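Local coordinates for protein response regulator (Pseudomonas putida, PDB 3HDV) that probably acts as the receiver domain of a two-component response regulator, taking up a phosphoryl group to control the signalling output, at residues B[37-45]-B[62-73]. Sequence-based numbering, arbitrary orientation.
Sequences ADGAEEARL and MQPESGLDLIRT
A40 and L70 bring their backbones to 5.3 Å, CA to CA, where helix 40-45 runs beside helix 67-73 with 28° between their directions. The methyl CB of A40 rests on L70 CB at 3.6 Å and also touches the carboxylate carbon of E65. L70 CG stands anti to the backbone N (chi1 164°), which sends CD1 and CD2 against A43 CB; CD2 lies 3.8 Å from A43 CB. Both A43 and L70 continue onto V13 of strand 9-13, so this apolar layer joins the two helices to the parallel sheet. Beside this layer, R44 bends at chi3 and crosses E65 at about a right angle. Its end grips the carboxylate with two nitrogens. R44 NH2 meets E65 OE1 at 2.8 Å, nearly straight at 176°, on the syn side, though tilted out of the carboxylate plane. R44 NH1 reaches E65 OE2 at 3.0 Å from above the carboxylate plane. NH1 also donates to T73 OG1 at 3.1 Å, and T73 OG1 in turn donates to L70 O. E41 OE1 takes a further bond from R44 NH2. E41, E65 and T73 all meet the guanidinium at its edge, which fixes its rotation. A leucine in place of R44 would probably leave E65 and E41 without their cationic mate and let the E65 carboxylate turn. At the helix start, water 2 accepts from A40 N and donates to E65 O. In this receiver domain, helices 40-49 and 67-75 pack together through a small apolar patch and a salt-bridge network, in which R44 probably offsets the like charges of E41 and E65.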
loop_
_atom_site.group_PDB
_atom_site.type_symbol
_atom_site.label_atom_id
_atom_site.label_comp_id
_atom_site.label_asym_id
_atom_site.label_seq_id
_atom_site.Cartn_x
_atom_site.Cartn_y
_atom_site.Cartn_z
ATOM N N ALA B 37 1.465 10.019 7.142
ATOM C CA ALA B 37 0.855 11.352 7.345
ATOM C C ALA B 37 -0.028 11.610 6.131
ATOM O O ALA B 37 0.364 11.257 4.983
ATOM C CB ALA B 37 1.931 12.415 7.393
ATOM N N ASP B 38 -1.189 12.241 6.342
ATOM C CA ASP B 38 -2.152 12.414 5.259
ATOM C C ASP B 38 -2.039 13.707 4.500
ATOM O O ASP B 38 -2.921 14.044 3.669
ATOM C CB ASP B 38 -3.583 12.163 5.764
ATOM C CG ASP B 38 -4.133 13.308 6.658
ATOM O OD1 ASP B 38 -3.423 14.321 6.929
ATOM O OD2 ASP B 38 -5.323 13.159 7.088
ATOM N N GLY B 39 -0.962 14.440 4.727
ATOM C CA GLY B 39 -0.737 15.701 4.014
ATOM C C GLY B 39 0.371 16.495 4.669
ATOM O O GLY B 39 0.992 16.000 5.629
ATOM N N ALA B 40 0.642 17.709 4.167
ATOM C CA ALA B 40 1.777 18.491 4.643
ATOM C C ALA B 40 1.702 18.844 6.168
ATOM O O ALA B 40 2.696 18.738 6.879
ATOM C CB ALA B 40 1.969 19.739 3.806
ATOM N N GLU B 41 0.532 19.250 6.647
ATOM C CA GLU B 41 0.364 19.560 8.097
ATOM C C GLU B 41 0.643 18.362 8.997
ATOM O O GLU B 41 1.431 18.474 9.914
ATOM C CB GLU B 41 -1.018 20.182 8.416
ATOM C CG GLU B 41 -1.045 20.976 9.817
ATOM C CD GLU B 41 0.259 21.808 10.078
ATOM O OE1 GLU B 41 0.577 22.731 9.258
ATOM O OE2 GLU B 41 0.979 21.510 11.092
ATOM N N GLU B 42 0.038 17.208 8.734
ATOM C CA GLU B 42 0.348 16.033 9.519
ATOM C C GLU B 42 1.807 15.632 9.367
ATOM O O GLU B 42 2.426 15.167 10.342
ATOM C CB GLU B 42 -0.560 14.866 9.163
ATOM C CG GLU B 42 -1.240 14.230 10.322
ATOM C CD GLU B 42 -1.510 12.746 10.111
ATOM O OE1 GLU B 42 -1.981 12.388 9.031
ATOM O OE2 GLU B 42 -1.213 11.936 11.033
ATOM N N ALA B 43 2.384 15.830 8.176
ATOM C CA ALA B 43 3.818 15.539 7.983
ATOM C C ALA B 43 4.662 16.390 8.940
ATOM O O ALA B 43 5.588 15.870 9.550
ATOM C CB ALA B 43 4.299 15.797 6.522
ATOM N N ARG B 44 4.392 17.704 9.008
ATOM C CA ARG B 44 5.193 18.618 9.853
ATOM C C ARG B 44 5.030 18.239 11.367
ATOM O O ARG B 44 6.004 18.192 12.119
ATOM C CB ARG B 44 4.815 20.079 9.575
ATOM C CG ARG B 44 5.437 20.653 8.311
ATOM C CD ARG B 44 5.125 22.154 8.172
ATOM N NE ARG B 44 3.716 22.318 7.893
ATOM C CZ ARG B 44 3.231 22.551 6.678
ATOM N NH1 ARG B 44 4.041 22.669 5.628
ATOM N NH2 ARG B 44 1.929 22.641 6.519
ATOM N N LEU B 45 3.826 17.869 11.773
ATOM C CA LEU B 45 3.612 17.320 13.121
ATOM C C LEU B 45 4.480 16.110 13.445
ATOM O O LEU B 45 5.169 16.098 14.472
ATOM C CB LEU B 45 2.142 16.989 13.347
ATOM C CG LEU B 45 1.239 18.227 13.424
ATOM C CD1 LEU B 45 -0.208 17.782 13.489
ATOM C CD2 LEU B 45 1.619 19.087 14.681
HETATM N N MSE B 62 -1.054 16.727 -3.665
HETATM C CA MSE B 62 -1.803 16.564 -2.426
HETATM C C MSE B 62 -2.613 17.794 -2.143
HETATM O O MSE B 62 -2.210 18.882 -2.506
HETATM C CB MSE B 62 -0.880 16.280 -1.242
HETATM C CG MSE B 62 -0.048 14.983 -1.407
HETATM SE SE MSE B 62 1.001 14.604 0.260
HETATM C CE MSE B 62 2.046 16.289 0.360
ATOM N N GLN B 63 -3.764 17.575 -1.501
ATOM C CA GLN B 63 -4.660 18.645 -1.070
ATOM C C GLN B 63 -4.815 18.541 0.437
ATOM O O GLN B 63 -5.007 17.440 0.933
ATOM C CB GLN B 63 -6.051 18.501 -1.722
ATOM C CG GLN B 63 -6.083 18.561 -3.266
ATOM C CD GLN B 63 -5.747 19.941 -3.874
ATOM O OE1 GLN B 63 -5.249 20.842 -3.187
ATOM N NE2 GLN B 63 -6.037 20.108 -5.179
ATOM N N PRO B 64 -4.813 19.678 1.159
ATOM C CA PRO B 64 -4.754 21.077 0.691
ATOM C C PRO B 64 -3.407 21.734 0.371
ATOM O O PRO B 64 -3.387 22.782 -0.285
ATOM C CB PRO B 64 -5.484 21.860 1.813
ATOM C CG PRO B 64 -5.287 21.060 3.039
ATOM C CD PRO B 64 -5.094 19.587 2.604
ATOM N N GLU B 65 -2.299 21.145 0.808
ATOM C CA GLU B 65 -0.987 21.704 0.515
ATOM C C GLU B 65 -0.132 20.658 -0.248
ATOM O O GLU B 65 -0.097 19.479 0.104
ATOM C CB GLU B 65 -0.329 22.141 1.812
ATOM C CG GLU B 65 1.009 22.837 1.692
ATOM C CD GLU B 65 1.536 23.258 3.044
ATOM O OE1 GLU B 65 0.765 23.179 4.050
ATOM O OE2 GLU B 65 2.720 23.665 3.110
ATOM N N SER B 66 0.562 21.124 -1.280
ATOM C CA SER B 66 1.256 20.240 -2.220
ATOM C C SER B 66 2.568 19.719 -1.606
ATOM O O SER B 66 3.073 20.273 -0.609
ATOM C CB SER B 66 1.548 20.989 -3.507
ATOM O OG SER B 66 2.656 21.839 -3.298
ATOM N N GLY B 67 3.125 18.662 -2.216
ATOM C CA GLY B 67 4.423 18.140 -1.774
ATOM C C GLY B 67 5.534 19.132 -1.982
ATOM O O GLY B 67 6.491 19.182 -1.182
ATOM N N LEU B 68 5.451 19.949 -3.028
ATOM C CA LEU B 68 6.501 20.940 -3.221
ATOM C C LEU B 68 6.524 21.983 -2.060
ATOM O O LEU B 68 7.589 22.318 -1.540
ATOM C CB LEU B 68 6.380 21.639 -4.572
ATOM C CG LEU B 68 7.177 22.882 -4.880
ATOM C CD1 LEU B 68 8.644 22.673 -4.698
ATOM C CD2 LEU B 68 6.845 23.408 -6.301
ATOM N N ASP B 69 5.362 22.478 -1.671
ATOM C CA ASP B 69 5.292 23.440 -0.560
ATOM C C ASP B 69 5.777 22.780 0.734
ATOM O O ASP B 69 6.476 23.417 1.513
ATOM C CB ASP B 69 3.859 23.933 -0.368
ATOM C CG ASP B 69 3.464 25.022 -1.360
ATOM O OD1 ASP B 69 4.343 25.695 -1.912
ATOM O OD2 ASP B 69 2.258 25.216 -1.571
ATOM N N LEU B 70 5.422 21.513 0.973
ATOM C CA LEU B 70 5.873 20.818 2.176
ATOM C C LEU B 70 7.389 20.742 2.213
ATOM O O LEU B 70 8.020 21.071 3.225
ATOM C CB LEU B 70 5.263 19.420 2.274
ATOM C CG LEU B 70 5.912 18.417 3.255
ATOM C CD1 LEU B 70 5.764 18.897 4.735
ATOM C CD2 LEU B 70 5.317 17.022 3.115
ATOM N N ILE B 71 8.000 20.327 1.114
ATOM C CA ILE B 71 9.443 20.282 1.020
ATOM C C ILE B 71 10.107 21.643 1.287
ATOM O O ILE B 71 11.088 21.724 2.022
ATOM C CB ILE B 71 9.914 19.668 -0.369
ATOM C CG1 ILE B 71 9.403 18.223 -0.457
ATOM C CG2 ILE B 71 11.427 19.740 -0.504
ATOM C CD1 ILE B 71 9.529 17.555 -1.846
ATOM N N ARG B 72 9.571 22.698 0.699
ATOM C CA ARG B 72 10.078 24.045 0.947
ATOM C C ARG B 72 10.052 24.401 2.430
ATOM O O ARG B 72 11.029 24.915 2.956
ATOM C CB ARG B 72 9.231 25.076 0.204
ATOM C CG ARG B 72 9.729 25.437 -1.157
ATOM C CD ARG B 72 8.538 25.954 -1.936
ATOM N NE ARG B 72 8.877 26.227 -3.315
ATOM C CZ ARG B 72 7.978 26.453 -4.266
ATOM N NH1 ARG B 72 6.684 26.429 -3.979
ATOM N NH2 ARG B 72 8.383 26.705 -5.504
ATOM N N THR B 73 8.953 24.121 3.119
ATOM C CA THR B 73 8.944 24.452 4.562
ATOM C C THR B 73 9.929 23.598 5.351
ATOM O O THR B 73 10.513 24.074 6.357
ATOM C CB THR B 73 7.571 24.351 5.202
ATOM O OG1 THR B 73 7.136 22.985 5.243
ATOM C CG2 THR B 73 6.580 25.234 4.481
HETATM O O HOH W 1 -2.982 16.389 1.976
HETATM O O HOH W 2 -1.332 18.482 2.167
#